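Local atomic coordinates of galactose-binding-like protein (Bacteroides thetaiotaomicron, PDB entry 7M1B), a protein that probably binds galactose-type sugars as a SusE-like protein of a gut bacterium, and may also have a degradative capacity. Residues Pro199-Lys211 and Val369-Ile381. Residues are numbered along the deposited sequence; the frame is centred on the assembly and turned at random.
Sequences PLYEEKLDLTKFK and VVMQQLWFYGTPI
E203 and G378 form an antiparallel hydrogen-bonded pair, E203 N to G378 O at 2.8 Å and G378 N back to E203 O at 3.0 Å, followed by the non-hydrogen-bonded pair K204-Y377. L205 N then donates to F376 O at 2.9 Å. Beyond the pairing, a water linked to L205 O and F376 N bridges the diverging chains. K204, extended with CG anti to the backbone N (chi1 -176°), runs its CB past Y377 CE2 and sets NZ over the six-membered ring of W375, 3.2 Å from the centroid and 7° off the normal, a cation-pi contact. L207 CD1 lies over the five-membered ring, 3.8 Å from its centroid, while W375 NE1 donates in the ring plane to an in-plane lone pair of Q373 OE1 (3.0 Å). With an alanine in place of W375, K204 NZ would probably lose its pi partner and L207 CD1 the surface it packs on. T379 OG1 donates to Y201 O from above the carbonyl plane, at 3.1 Å. The E202 carboxylate hydrogen-bonds S269 OG and salt-bridges R270 NE. Three backbone bonds thus fix the register between the segment leaving the preceding beta domain and the C-terminal strand, while the lysine over the indole probably steadies their outer face.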
loop_
_atom_site.group_PDB
_atom_site.type_symbol
_atom_site.label_atom_id
_atom_site.label_comp_id
_atom_site.label_asym_id
_atom_site.label_seq_id
_atom_site.Cartn_x
_atom_site.Cartn_y
_atom_site.Cartn_z
ATOM N N PRO A 199 -16.532 1.080 10.364
ATOM C CA PRO A 199 -15.401 1.385 9.491
ATOM C C PRO A 199 -14.067 1.372 10.213
ATOM O O PRO A 199 -13.976 1.724 11.434
ATOM C CB PRO A 199 -15.729 2.808 8.965
ATOM C CG PRO A 199 -17.225 2.790 8.931
ATOM C CD PRO A 199 -17.570 2.125 10.261
ATOM N N LEU A 200 -13.032 0.979 9.445
ATOM C CA LEU A 200 -11.722 1.046 10.048
ATOM C C LEU A 200 -11.188 2.471 10.148
ATOM O O LEU A 200 -11.501 3.352 9.350
ATOM C CB LEU A 200 -10.735 0.266 9.166
ATOM C CG LEU A 200 -11.083 -1.222 8.942
ATOM C CD1 LEU A 200 -9.933 -1.926 8.223
ATOM C CD2 LEU A 200 -11.342 -1.941 10.271
ATOM N N TYR A 201 -10.367 2.662 11.204
ATOM C CA TYR A 201 -9.719 3.936 11.507
ATOM C C TYR A 201 -8.211 3.688 11.628
ATOM O O TYR A 201 -7.793 2.742 12.306
ATOM C CB TYR A 201 -10.293 4.408 12.843
ATOM C CG TYR A 201 -9.921 5.779 13.352
ATOM C CD1 TYR A 201 -8.667 6.055 13.904
ATOM C CD2 TYR A 201 -10.893 6.772 13.413
ATOM C CE1 TYR A 201 -8.374 7.311 14.420
ATOM C CE2 TYR A 201 -10.620 8.017 13.944
ATOM C CZ TYR A 201 -9.373 8.282 14.465
ATOM O OH TYR A 201 -9.181 9.528 14.979
ATOM N N GLU A 202 -7.401 4.508 10.959
ATOM C CA GLU A 202 -5.999 4.091 10.871
ATOM C C GLU A 202 -5.272 4.719 12.093
ATOM O O GLU A 202 -5.707 5.766 12.626
ATOM C CB GLU A 202 -5.366 4.690 9.617
ATOM C CG GLU A 202 -5.255 6.216 9.660
ATOM C CD GLU A 202 -4.749 6.859 8.375
ATOM O OE1 GLU A 202 -4.653 6.168 7.338
ATOM O OE2 GLU A 202 -4.536 8.091 8.396
ATOM N N GLU A 203 -4.174 4.082 12.467
ATOM C CA GLU A 203 -3.229 4.674 13.403
ATOM C C GLU A 203 -1.863 4.565 12.753
ATOM O O GLU A 203 -1.662 3.688 11.933
ATOM C CB GLU A 203 -3.268 3.939 14.755
ATOM C CG GLU A 203 -2.749 2.497 14.734
ATOM C CD GLU A 203 -2.989 1.660 15.987
ATOM O OE1 GLU A 203 -1.985 1.118 16.530
ATOM O OE2 GLU A 203 -4.184 1.463 16.376
ATOM N N LYS A 204 -0.874 5.326 13.292
ATOM C CA LYS A 204 0.498 5.107 12.869
ATOM C C LYS A 204 0.955 3.813 13.548
ATOM O O LYS A 204 0.977 3.725 14.804
ATOM C CB LYS A 204 1.348 6.291 13.373
ATOM C CG LYS A 204 2.797 6.226 12.896
ATOM C CD LYS A 204 3.499 7.489 13.485
ATOM C CE LYS A 204 4.987 7.457 13.406
ATOM N NZ LYS A 204 5.426 8.811 13.823
ATOM N N LEU A 205 1.400 2.796 12.767
ATOM C CA LEU A 205 1.812 1.553 13.386
ATOM C C LEU A 205 3.103 1.810 14.190
ATOM O O LEU A 205 3.978 2.588 13.774
ATOM C CB LEU A 205 2.007 0.491 12.322
ATOM C CG LEU A 205 0.749 0.186 11.513
ATOM C CD1 LEU A 205 1.077 -0.895 10.508
ATOM C CD2 LEU A 205 -0.392 -0.230 12.449
ATOM N N ASP A 206 3.255 1.082 15.286
ATOM C CA ASP A 206 4.368 1.280 16.238
ATOM C C ASP A 206 5.709 1.008 15.544
ATOM O O ASP A 206 6.082 -0.129 15.274
ATOM C CB ASP A 206 4.144 0.257 17.350
ATOM C CG ASP A 206 5.188 0.341 18.497
ATOM O OD1 ASP A 206 6.216 1.023 18.319
ATOM O OD2 ASP A 206 5.018 -0.417 19.495
ATOM N N LEU A 207 6.458 2.093 15.310
ATOM C CA LEU A 207 7.709 2.026 14.583
ATOM C C LEU A 207 8.756 1.166 15.290
ATOM O O LEU A 207 9.699 0.650 14.648
ATOM C CB LEU A 207 8.236 3.438 14.308
ATOM C CG LEU A 207 7.438 4.188 13.231
ATOM C CD1 LEU A 207 7.754 5.697 13.237
ATOM C CD2 LEU A 207 7.669 3.603 11.804
ATOM N N THR A 208 8.693 1.101 16.635
ATOM C CA THR A 208 9.738 0.404 17.356
ATOM C C THR A 208 9.693 -1.100 17.165
ATOM O O THR A 208 10.761 -1.734 17.309
ATOM C CB THR A 208 9.608 0.668 18.872
ATOM O OG1 THR A 208 8.491 -0.026 19.446
ATOM C CG2 THR A 208 9.482 2.123 19.243
ATOM N N LYS A 209 8.577 -1.608 16.574
ATOM C CA LYS A 209 8.471 -3.050 16.295
ATOM C C LYS A 209 8.960 -3.386 14.868
ATOM O O LYS A 209 9.166 -4.583 14.590
ATOM C CB LYS A 209 7.030 -3.580 16.474
ATOM C CG LYS A 209 6.378 -3.308 17.852
ATOM C CD LYS A 209 5.010 -3.925 17.987
ATOM C CE LYS A 209 4.488 -3.896 19.425
ATOM N NZ LYS A 209 3.306 -4.778 19.548
ATOM N N PHE A 210 9.302 -2.365 14.058
ATOM C CA PHE A 210 9.751 -2.636 12.690
ATOM C C PHE A 210 11.228 -3.050 12.656
ATOM O O PHE A 210 12.100 -2.412 13.329
ATOM C CB PHE A 210 9.631 -1.377 11.810
ATOM C CG PHE A 210 8.232 -1.098 11.339
ATOM C CD1 PHE A 210 7.191 -0.796 12.237
ATOM C CD2 PHE A 210 7.967 -0.978 9.969
ATOM C CE1 PHE A 210 5.927 -0.516 11.755
ATOM C CE2 PHE A 210 6.694 -0.662 9.512
ATOM C CZ PHE A 210 5.655 -0.417 10.419
ATOM N N LYS A 211 11.517 -4.175 12.022
ATOM C CA LYS A 211 12.869 -4.768 11.992
ATOM C C LYS A 211 13.275 -5.218 10.598
ATOM O O LYS A 211 12.413 -5.644 9.793
ATOM C CB LYS A 211 12.926 -5.955 12.950
ATOM C CG LYS A 211 12.688 -5.634 14.421
ATOM C CD LYS A 211 13.822 -4.729 15.004
ATOM C CE LYS A 211 13.365 -4.120 16.318
ATOM N NZ LYS A 211 14.448 -3.417 17.084
ATOM N N VAL A 369 19.829 2.189 -4.107
ATOM C CA VAL A 369 18.629 2.520 -3.340
ATOM C C VAL A 369 19.082 3.181 -2.047
ATOM O O VAL A 369 19.749 2.500 -1.302
ATOM C CB VAL A 369 17.836 1.209 -3.100
ATOM C CG1 VAL A 369 16.600 1.517 -2.244
ATOM C CG2 VAL A 369 17.334 0.657 -4.461
ATOM N N VAL A 370 18.496 4.364 -1.742
ATOM C CA VAL A 370 18.864 5.037 -0.489
ATOM C C VAL A 370 17.576 5.777 -0.100
ATOM O O VAL A 370 16.969 6.436 -0.955
ATOM C CB VAL A 370 19.970 6.096 -0.645
ATOM C CG1 VAL A 370 20.280 6.719 0.732
ATOM C CG2 VAL A 370 21.259 5.453 -1.149
ATOM N N MET A 371 17.094 5.566 1.119
ATOM C CA MET A 371 15.885 6.306 1.569
ATOM C C MET A 371 16.058 6.811 2.985
ATOM O O MET A 371 16.960 6.402 3.660
ATOM C CB MET A 371 14.685 5.375 1.475
ATOM C CG MET A 371 14.236 5.219 -0.040
ATOM S SD MET A 371 13.883 6.757 -1.132
ATOM C CE MET A 371 12.261 7.122 -0.464
ATOM N N GLN A 372 15.099 7.652 3.470
ATOM C CA GLN A 372 15.323 8.276 4.792
ATOM C C GLN A 372 14.348 7.672 5.808
ATOM O O GLN A 372 14.693 7.522 6.986
ATOM C CB GLN A 372 15.033 9.801 4.736
ATOM C CG GLN A 372 15.331 10.574 6.003
ATOM C CD GLN A 372 14.956 12.012 5.727
ATOM O OE1 GLN A 372 13.776 12.420 5.863
ATOM N NE2 GLN A 372 15.939 12.832 5.389
ATOM N N GLN A 373 13.097 7.415 5.416
ATOM C CA GLN A 373 12.072 7.091 6.450
ATOM C C GLN A 373 10.833 6.495 5.791
ATOM O O GLN A 373 10.476 6.942 4.686
ATOM C CB GLN A 373 11.703 8.360 7.252
ATOM C CG GLN A 373 10.995 8.039 8.577
ATOM C CD GLN A 373 11.859 7.664 9.786
ATOM O OE1 GLN A 373 11.313 7.275 10.810
ATOM N NE2 GLN A 373 13.156 7.438 9.613
ATOM N N LEU A 374 10.138 5.562 6.507
ATOM C CA LEU A 374 8.851 5.025 6.003
ATOM C C LEU A 374 7.914 4.889 7.206
ATOM O O LEU A 374 8.357 4.321 8.240
ATOM C CB LEU A 374 9.035 3.604 5.484
ATOM C CG LEU A 374 9.862 3.466 4.227
ATOM C CD1 LEU A 374 10.047 1.977 3.916
ATOM C CD2 LEU A 374 9.123 4.179 3.080
ATOM N N TRP A 375 6.788 5.614 7.169
ATOM C CA TRP A 375 5.795 5.436 8.224
ATOM C C TRP A 375 4.560 4.757 7.655
ATOM O O TRP A 375 4.039 5.224 6.669
ATOM C CB TRP A 375 5.397 6.797 8.809
ATOM C CG TRP A 375 6.450 7.462 9.655
ATOM C CD1 TRP A 375 7.715 6.995 9.890
ATOM C CD2 TRP A 375 6.326 8.763 10.254
ATOM N NE1 TRP A 375 8.377 7.913 10.669
ATOM C CE2 TRP A 375 7.548 9.010 10.899
ATOM C CE3 TRP A 375 5.269 9.709 10.397
ATOM C CZ2 TRP A 375 7.783 10.198 11.617
ATOM C CZ3 TRP A 375 5.531 10.856 11.127
ATOM C CH2 TRP A 375 6.765 11.120 11.737
ATOM N N PHE A 376 4.057 3.712 8.344
ATOM C CA PHE A 376 2.912 2.929 7.853
ATOM C C PHE A 376 1.695 3.235 8.741
ATOM O O PHE A 376 1.855 3.374 9.954
ATOM C CB PHE A 376 3.224 1.442 7.883
ATOM C CG PHE A 376 3.977 0.976 6.661
ATOM C CD1 PHE A 376 5.163 1.546 6.269
ATOM C CD2 PHE A 376 3.367 0.042 5.805
ATOM C CE1 PHE A 376 5.768 1.092 5.097
ATOM C CE2 PHE A 376 3.992 -0.409 4.658
ATOM C CZ PHE A 376 5.122 0.236 4.243
ATOM N N TYR A 377 0.525 3.223 8.129
ATOM C CA TYR A 377 -0.709 3.505 8.832
ATOM C C TYR A 377 -1.668 2.373 8.602
ATOM O O TYR A 377 -1.681 1.823 7.506
ATOM C CB TYR A 377 -1.365 4.821 8.386
ATOM C CG TYR A 377 -0.523 6.035 8.730
ATOM C CD1 TYR A 377 0.542 6.411 7.894
ATOM C CD2 TYR A 377 -0.734 6.754 9.894
ATOM C CE1 TYR A 377 1.362 7.486 8.205
ATOM C CE2 TYR A 377 0.066 7.847 10.221
ATOM C CZ TYR A 377 1.111 8.210 9.369
ATOM O OH TYR A 377 1.894 9.295 9.665
ATOM N N GLY A 378 -2.509 2.053 9.601
ATOM C CA GLY A 378 -3.534 1.042 9.349
ATOM C C GLY A 378 -4.166 0.660 10.703
ATOM O O GLY A 378 -4.048 1.376 11.711
ATOM N N THR A 379 -4.713 -0.538 10.741
ATOM C CA THR A 379 -5.419 -1.034 11.913
ATOM C C THR A 379 -4.774 -2.356 12.327
ATOM O O THR A 379 -4.915 -3.345 11.608
ATOM C CB THR A 379 -6.921 -1.252 11.613
ATOM O OG1 THR A 379 -7.518 -0.060 11.037
ATOM C CG2 THR A 379 -7.617 -1.727 12.886
ATOM N N PRO A 380 -4.102 -2.404 13.495
ATOM C CA PRO A 380 -3.562 -3.651 14.004
ATOM C C PRO A 380 -4.646 -4.702 14.194
ATOM O O PRO A 380 -5.824 -4.409 14.495
ATOM C CB PRO A 380 -2.988 -3.298 15.396
ATOM C CG PRO A 380 -2.741 -1.807 15.261
ATOM C CD PRO A 380 -3.890 -1.269 14.403
ATOM N N ILE A 381 -4.247 -5.944 13.992
ATOM C CA ILE A 381 -5.245 -7.000 14.126
ATOM C C ILE A 381 -5.617 -7.373 15.587
ATOM O O ILE A 381 -6.801 -7.734 15.777
ATOM C CB ILE A 381 -5.183 -8.069 13.023
ATOM C CG1 ILE A 381 -5.795 -7.462 11.758
ATOM C CG2 ILE A 381 -5.892 -9.341 13.447
ATOM C CD1 ILE A 381 -5.362 -8.126 10.499
HETATM O O HOH W 1 4.539 3.250 11.126
#